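Local coordinates for protein halocarboxylic acid dehalogenase DehI (Pseudomonas putida, PDB 3BJX) that probably hydrolyses carbon–halogen bonds of alpha-halocarboxylic acids, acting as a group I haloacid dehalogenase with an alpha-helical fold without strands, at residues L45-C54 against A124-L135. Sequence-based numbering, arbitrary orientation.
Sequences LRVPWVAFGC and AFNYGNPKYLLL. With SO4 (sulfate ion), chain E.
W49 lies between two rings of helix 112-143. F125 brings CE1 over the centre of one indole face, 3.4 Å from W49 CE2, with the planes at an oblique 48°. On the opposite face Y132 turns its edge toward the indole in an offset edge-to-face contact, centroids 5.2 Å apart, while the sulfate sits at the NE1 edge. The Y132 ring is itself covered twice: A51 CB stands almost on its normal, 3.4 Å from the centroid, and L45 CD1 rests over the other face toward the rim. Y132 OH donates to W49 O at 2.7 Å, in the carbonyl plane and on a lone pair, which ties the end of the ring to the backbone it packs against.

G128 lets the loop come close: its bare CA lies 3.5 Å from V47 CG1 and equally near W49 CH2. Where the loop leaves helix 32-45, R46 folds back through a bend at chi3 (73°) and NH1 donates in the guanidinium plane to Y127 OH at 2.7 Å, a fairly straight bond. K131 NZ also donates to Y127 OH, and reaches L45 O from above the carbonyl plane. E81 is hydrogen-bonded to Y127 OH and forms a salt bridge with K131, so these buried polar ends share one network.

The sulfate, probably from the crystallisation liquor, is held by W49 NE1 and by F52 N, whose bond to O3 is nearly straight at 172°; S203 OG is hydrogen-bonded to it as well. With A51 as N-cap, helix 52-57 starts here and offers its first amide to the anion, an anion-binding helix N-terminus beside an aromatic cluster of W49, F125 and Y132 deep in the all-helical DehI fold.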
# COMPACT_ATOMS: atom_id res chain seq x y z
N LEU A 45 -24.14 5.66 2.75
CA LEU A 45 -23.70 4.89 1.59
C LEU A 45 -24.70 3.82 1.09
O LEU A 45 -24.48 3.25 0.02
CB LEU A 45 -22.28 4.31 1.82
CG LEU A 45 -21.18 5.33 2.14
CD1 LEU A 45 -19.83 4.69 2.24
CD2 LEU A 45 -21.14 6.49 1.12
N ARG A 46 -25.80 3.58 1.83
CA ARG A 46 -26.82 2.55 1.46
C ARG A 46 -26.15 1.18 1.33
O ARG A 46 -26.25 0.51 0.29
CB ARG A 46 -27.62 2.88 0.17
CG ARG A 46 -28.00 4.36 -0.05
CD ARG A 46 -28.33 4.64 -1.52
NE ARG A 46 -29.63 4.06 -1.86
CZ ARG A 46 -29.85 3.13 -2.80
NH1 ARG A 46 -28.87 2.65 -3.56
NH2 ARG A 46 -31.09 2.69 -2.98
N VAL A 47 -25.47 0.79 2.40
CA VAL A 47 -24.73 -0.46 2.47
C VAL A 47 -24.98 -1.13 3.83
O VAL A 47 -25.18 -0.44 4.83
CB VAL A 47 -23.19 -0.25 2.26
CG1 VAL A 47 -22.87 0.18 0.82
CG2 VAL A 47 -22.61 0.75 3.26
N PRO A 48 -24.96 -2.47 3.86
CA PRO A 48 -25.22 -3.21 5.09
C PRO A 48 -23.96 -3.63 5.87
O PRO A 48 -24.02 -4.55 6.71
CB PRO A 48 -25.99 -4.44 4.57
CG PRO A 48 -25.63 -4.58 3.12
CD PRO A 48 -24.78 -3.39 2.73
N TRP A 49 -22.82 -3.01 5.60
CA TRP A 49 -21.61 -3.26 6.36
C TRP A 49 -20.76 -1.99 6.44
O TRP A 49 -20.90 -1.08 5.62
CB TRP A 49 -20.81 -4.45 5.78
CG TRP A 49 -19.81 -4.13 4.70
CD1 TRP A 49 -18.44 -4.12 4.81
CD2 TRP A 49 -20.09 -3.76 3.33
NE1 TRP A 49 -17.86 -3.78 3.61
CE2 TRP A 49 -18.85 -3.55 2.68
CE3 TRP A 49 -21.27 -3.59 2.59
CZ2 TRP A 49 -18.75 -3.18 1.32
CZ3 TRP A 49 -21.17 -3.21 1.23
CH2 TRP A 49 -19.92 -3.00 0.62
N VAL A 50 -19.91 -1.95 7.45
CA VAL A 50 -18.85 -0.95 7.55
C VAL A 50 -17.57 -1.60 7.03
O VAL A 50 -17.20 -2.69 7.48
CB VAL A 50 -18.67 -0.43 9.02
CG1 VAL A 50 -17.40 0.36 9.16
CG2 VAL A 50 -19.86 0.45 9.42
N ALA A 51 -16.94 -0.95 6.04
CA ALA A 51 -15.78 -1.49 5.35
C ALA A 51 -14.71 -1.86 6.36
O ALA A 51 -14.50 -1.12 7.33
CB ALA A 51 -15.23 -0.51 4.37
N PHE A 52 -14.08 -3.02 6.13
CA PHE A 52 -12.88 -3.44 6.85
C PHE A 52 -11.90 -2.25 7.04
O PHE A 52 -11.38 -2.03 8.14
CB PHE A 52 -12.22 -4.60 6.06
CG PHE A 52 -11.01 -5.24 6.73
CD1 PHE A 52 -10.82 -5.21 8.10
CD2 PHE A 52 -10.07 -5.94 5.94
CE1 PHE A 52 -9.70 -5.83 8.68
CE2 PHE A 52 -8.97 -6.57 6.51
CZ PHE A 52 -8.79 -6.52 7.88
N GLY A 53 -11.68 -1.47 5.98
CA GLY A 53 -10.79 -0.32 6.03
C GLY A 53 -11.21 0.72 7.05
O GLY A 53 -10.37 1.31 7.73
N CYS A 54 -12.51 0.97 7.13
CA CYS A 54 -13.04 1.89 8.15
C CYS A 54 -12.87 1.35 9.56
O CYS A 54 -12.51 2.09 10.46
CB CYS A 54 -14.50 2.20 7.90
SG CYS A 54 -14.69 3.22 6.46
N ALA A 124 -24.75 -6.78 -2.71
CA ALA A 124 -24.59 -5.74 -1.71
C ALA A 124 -23.17 -5.20 -1.73
O ALA A 124 -22.94 -4.01 -1.48
CB ALA A 124 -24.92 -6.26 -0.30
N PHE A 125 -22.21 -6.09 -1.99
CA PHE A 125 -20.81 -5.74 -2.00
C PHE A 125 -20.42 -5.07 -3.29
O PHE A 125 -19.70 -4.08 -3.24
CB PHE A 125 -19.90 -6.95 -1.73
CG PHE A 125 -19.81 -7.29 -0.28
CD1 PHE A 125 -19.02 -6.54 0.56
CD2 PHE A 125 -20.55 -8.34 0.25
CE1 PHE A 125 -18.96 -6.83 1.90
CE2 PHE A 125 -20.49 -8.62 1.60
CZ PHE A 125 -19.70 -7.87 2.42
N ASN A 126 -20.86 -5.62 -4.42
CA ASN A 126 -20.74 -4.96 -5.73
C ASN A 126 -21.18 -3.52 -5.71
O ASN A 126 -20.55 -2.68 -6.34
CB ASN A 126 -21.49 -5.72 -6.83
CG ASN A 126 -20.87 -7.06 -7.11
OD1 ASN A 126 -19.75 -7.31 -6.67
ND2 ASN A 126 -21.59 -7.94 -7.82
N TYR A 127 -22.26 -3.24 -4.98
CA TYR A 127 -22.78 -1.89 -4.82
C TYR A 127 -21.92 -0.98 -3.94
O TYR A 127 -21.67 0.17 -4.31
CB TYR A 127 -24.23 -1.90 -4.30
CG TYR A 127 -24.78 -0.51 -4.15
CD1 TYR A 127 -25.18 0.21 -5.26
CD2 TYR A 127 -24.86 0.10 -2.90
CE1 TYR A 127 -25.67 1.50 -5.16
CE2 TYR A 127 -25.35 1.42 -2.78
CZ TYR A 127 -25.76 2.11 -3.92
OH TYR A 127 -26.25 3.41 -3.86
N GLY A 128 -21.50 -1.46 -2.77
CA GLY A 128 -20.78 -0.61 -1.86
C GLY A 128 -19.28 -0.52 -2.08
O GLY A 128 -18.66 0.45 -1.66
N ASN A 129 -18.71 -1.53 -2.73
CA ASN A 129 -17.26 -1.69 -2.84
C ASN A 129 -16.62 -0.49 -3.54
O ASN A 129 -15.73 0.12 -2.96
CB ASN A 129 -16.87 -3.05 -3.48
CG ASN A 129 -16.60 -4.14 -2.45
OD1 ASN A 129 -16.53 -3.88 -1.25
ND2 ASN A 129 -16.43 -5.38 -2.92
N PRO A 130 -17.12 -0.13 -4.75
CA PRO A 130 -16.68 1.10 -5.44
C PRO A 130 -16.95 2.39 -4.63
O PRO A 130 -16.15 3.34 -4.68
CB PRO A 130 -17.49 1.10 -6.75
CG PRO A 130 -18.63 0.14 -6.53
CD PRO A 130 -18.11 -0.88 -5.55
N LYS A 131 -18.06 2.41 -3.89
CA LYS A 131 -18.35 3.61 -3.05
C LYS A 131 -17.27 3.80 -1.99
O LYS A 131 -16.73 4.90 -1.82
CB LYS A 131 -19.74 3.55 -2.42
CG LYS A 131 -20.84 3.38 -3.44
CD LYS A 131 -22.21 3.57 -2.87
CE LYS A 131 -22.60 5.04 -2.89
NZ LYS A 131 -24.03 5.21 -2.45
N TYR A 132 -16.92 2.70 -1.31
CA TYR A 132 -15.83 2.71 -0.35
C TYR A 132 -14.48 3.05 -0.94
O TYR A 132 -13.66 3.66 -0.29
CB TYR A 132 -15.74 1.38 0.40
CG TYR A 132 -16.68 1.30 1.54
CD1 TYR A 132 -16.58 2.18 2.62
CD2 TYR A 132 -17.70 0.32 1.56
CE1 TYR A 132 -17.48 2.10 3.70
CE2 TYR A 132 -18.57 0.23 2.62
CZ TYR A 132 -18.47 1.12 3.68
OH TYR A 132 -19.34 1.00 4.74
N LEU A 133 -14.23 2.62 -2.17
CA LEU A 133 -13.00 3.02 -2.88
C LEU A 133 -12.88 4.55 -3.02
O LEU A 133 -11.78 5.07 -3.01
CB LEU A 133 -12.91 2.33 -4.25
CG LEU A 133 -11.68 2.56 -5.13
CD1 LEU A 133 -10.34 2.26 -4.39
CD2 LEU A 133 -11.78 1.76 -6.46
N LEU A 134 -14.00 5.25 -3.15
CA LEU A 134 -14.01 6.71 -3.24
C LEU A 134 -13.74 7.35 -1.89
O LEU A 134 -12.89 8.23 -1.78
CB LEU A 134 -15.34 7.24 -3.77
CG LEU A 134 -15.61 7.03 -5.24
CD1 LEU A 134 -17.10 7.13 -5.46
CD2 LEU A 134 -14.80 7.99 -6.16
N LEU A 135 -14.49 6.93 -0.87
CA LEU A 135 -14.27 7.38 0.51
C LEU A 135 -12.78 7.26 0.89
O LEU A 135 -12.14 8.26 1.18
CB LEU A 135 -15.17 6.64 1.51
CG LEU A 135 -14.89 6.88 3.01
CD1 LEU A 135 -14.96 8.36 3.37
CD2 LEU A 135 -15.82 6.10 3.90
S SO4 E . -14.47 -4.43 2.82
O1 SO4 E . -15.55 -4.79 1.87
O2 SO4 E . -13.99 -3.08 2.53
O3 SO4 E . -15.01 -4.46 4.17
O4 SO4 E . -13.34 -5.35 2.73